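Local coordinates for general secretion pathway protein H (Vibrio cholerae, PDB 2QV8) that forms part of the pseudopilus tip complex of the type II secretion system, critical for recognising and binding substrates such as toxins and proteases secreted from the periplasm, at residues T121-S126 and V140-N145. Sequence-based numbering, arbitrary orientation. Where two conformers were deposited one is given.
Sequences TPFTLS and VTAQEN
Pro-122 meets Glu-144 at the open end of an antiparallel beta hairpin, just beyond its paired strands 123-129 and 138-142; these are the central strands of a four-stranded sheet packed on helix 2-24 of this pseudopilin fold. The proline ring and the glutamate side chain cross at about a right angle, and a bend at chi2 (-77°) turns the carboxylate toward the CB-CG edge of the ring, with Glu-144 OE2 3.7 Å from Pro-122 CB.

Phe-123 pairs with Ala-142 through two backbone hydrogen bonds. Its carbonyl is gripped twice: Phe-123 O accepts Ala-142 N at 3.0 Å and, in one of the two conformers of Thr-141, the hydroxyl Thr-141 OG1 at 2.6 Å from the opposite face of the carbonyl plane. With chi1 at 79°, Phe-123 CG sits between the backbone N and the carbonyl carbon, and the ring swings over the neighbouring strand: one face covers Ala-142 N and Thr-141 CA, while CE1 packs 3.5 Å from Ala-142 CB. Phe-10 and Leu-14 of the helix also touch this ring, which thus ties hairpin to helix.

At Thr-124 the pair with Thr-141 is a non-hydrogen-bonded one, and both side chains lie on the sheet face turned from the helix, their OG1 atoms 3.3 Å apart in that same conformer. Leu-125 returns to the helix side beside Val-140, where both reach Phe-10. Val-140 N bonds to Leu-125 O, and Leu-125 N gives an almost straight bond (176°) to Val-140 O at 2.8 Å.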
loop_
_atom_site.group_PDB
_atom_site.type_symbol
_atom_site.label_atom_id
_atom_site.label_comp_id
_atom_site.label_asym_id
_atom_site.label_seq_id
_atom_site.Cartn_x
_atom_site.Cartn_y
_atom_site.Cartn_z
ATOM N N THR A 121 -7.831 -6.585 -3.343
ATOM C CA THR A 121 -8.528 -6.279 -2.080
ATOM C C THR A 121 -9.010 -4.804 -2.045
ATOM O O THR A 121 -8.183 -3.945 -2.139
ATOM C CB THR A 121 -7.558 -6.466 -0.888
ATOM O OG1 THR A 121 -7.053 -7.816 -0.865
ATOM C CG2 THR A 121 -8.242 -6.082 0.467
ATOM N N PRO A 122 -10.326 -4.529 -1.874
ATOM C CA PRO A 122 -10.770 -3.118 -1.760
ATOM C C PRO A 122 -10.109 -2.388 -0.576
ATOM O O PRO A 122 -10.117 -2.878 0.534
ATOM C CB PRO A 122 -12.264 -3.233 -1.585
ATOM C CG PRO A 122 -12.629 -4.584 -2.162
ATOM C CD PRO A 122 -11.471 -5.463 -1.858
ATOM N N PHE A 123 -9.533 -1.226 -0.829
ATOM C CA PHE A 123 -8.811 -0.505 0.202
ATOM C C PHE A 123 -8.619 0.958 -0.235
ATOM O O PHE A 123 -8.863 1.326 -1.403
ATOM C CB PHE A 123 -7.408 -1.144 0.433
ATOM C CG PHE A 123 -6.414 -0.736 -0.619
ATOM C CD1 PHE A 123 -6.375 -1.374 -1.837
ATOM C CD2 PHE A 123 -5.547 0.334 -0.392
ATOM C CE1 PHE A 123 -5.496 -0.941 -2.806
ATOM C CE2 PHE A 123 -4.696 0.768 -1.370
ATOM C CZ PHE A 123 -4.676 0.131 -2.576
ATOM N N THR A 124 -8.154 1.769 0.723
ATOM C CA THR A 124 -7.675 3.149 0.485
ATOM C C THR A 124 -6.389 3.314 1.273
ATOM O O THR A 124 -6.343 3.001 2.452
ATOM C CB THR A 124 -8.691 4.222 0.979
ATOM O OG1 THR A 124 -9.910 4.075 0.280
ATOM C CG2 THR A 124 -8.172 5.652 0.735
ATOM N N LEU A 125 -5.327 3.773 0.617
ATOM C CA LEU A 125 -4.100 4.158 1.287
ATOM C C LEU A 125 -3.997 5.687 1.201
ATOM O O LEU A 125 -4.170 6.245 0.147
ATOM C CB LEU A 125 -2.913 3.519 0.597
ATOM C CG LEU A 125 -1.563 4.011 1.171
ATOM C CD1 LEU A 125 -1.193 3.356 2.537
ATOM C CD2 LEU A 125 -0.395 3.952 0.212
ATOM N N SER A 126 -3.672 6.337 2.303
ATOM C CA SER A 126 -3.582 7.791 2.357
ATOM C C SER A 126 -2.161 8.136 2.737
ATOM O O SER A 126 -1.564 7.499 3.636
ATOM C CB SER A 126 -4.599 8.340 3.354
ATOM O OG SER A 126 -4.427 9.724 3.571
ATOM N N VAL A 140 -4.561 6.412 -2.771
ATOM C CA VAL A 140 -4.642 5.423 -3.810
ATOM C C VAL A 140 -5.683 4.424 -3.306
ATOM O O VAL A 140 -5.598 3.976 -2.162
ATOM C CB VAL A 140 -3.300 4.716 -4.081
ATOM C CG1 VAL A 140 -3.538 3.526 -5.091
ATOM C CG2 VAL A 140 -2.203 5.731 -4.563
ATOM N N THR A 141 -6.620 4.056 -4.175
ATOM C CA THR A 141 -7.717 3.180 -3.776
ATOM C C THR A 141 -7.965 2.097 -4.821
ATOM O O THR A 141 -7.782 2.320 -6.004
ATOM C CB THR A 141 -9.011 3.985 -3.512
ATOM O OG1 THR A 141 -9.984 3.154 -2.880
ATOM C CG2 THR A 141 -9.592 4.594 -4.811
ATOM N N ALA A 142 -8.354 0.910 -4.349
ATOM C CA ALA A 142 -8.871 -0.129 -5.239
ATOM C C ALA A 142 -10.339 -0.229 -4.830
ATOM O O ALA A 142 -10.684 -0.478 -3.668
ATOM C CB ALA A 142 -8.143 -1.450 -5.079
ATOM N N GLN A 143 -11.218 0.091 -5.769
ATOM C CA GLN A 143 -12.635 0.254 -5.427
ATOM C C GLN A 143 -13.306 -1.092 -5.397
ATOM O O GLN A 143 -12.770 -2.076 -5.918
ATOM C CB GLN A 143 -13.325 1.221 -6.407
ATOM C CG GLN A 143 -12.711 2.592 -6.380
ATOM C CD GLN A 143 -13.463 3.630 -7.210
ATOM O OE1 GLN A 143 -13.331 4.824 -6.959
ATOM N NE2 GLN A 143 -14.281 3.174 -8.176
ATOM N N GLU A 144 -14.477 -1.158 -4.762
ATOM C CA GLU A 144 -15.253 -2.407 -4.728
ATOM C C GLU A 144 -15.518 -2.940 -6.149
ATOM O O GLU A 144 -15.548 -4.143 -6.372
ATOM C CB GLU A 144 -16.590 -2.181 -4.025
ATOM C CG GLU A 144 -16.488 -1.986 -2.526
ATOM C CD GLU A 144 -16.256 -3.289 -1.759
ATOM O OE1 GLU A 144 -16.520 -4.389 -2.329
ATOM O OE2 GLU A 144 -15.826 -3.202 -0.578
ATOM N N ASN A 145 -15.706 -2.030 -7.108
ATOM C CA ASN A 145 -15.930 -2.409 -8.521
ATOM C C ASN A 145 -14.678 -2.849 -9.315
ATOM O O ASN A 145 -14.804 -3.229 -10.472
ATOM C CB ASN A 145 -16.667 -1.278 -9.271
ATOM C CG ASN A 145 -15.822 -0.025 -9.451
ATOM O OD1 ASN A 145 -14.656 0.034 -9.063
ATOM N ND2 ASN A 145 -16.428 1.003 -10.032
#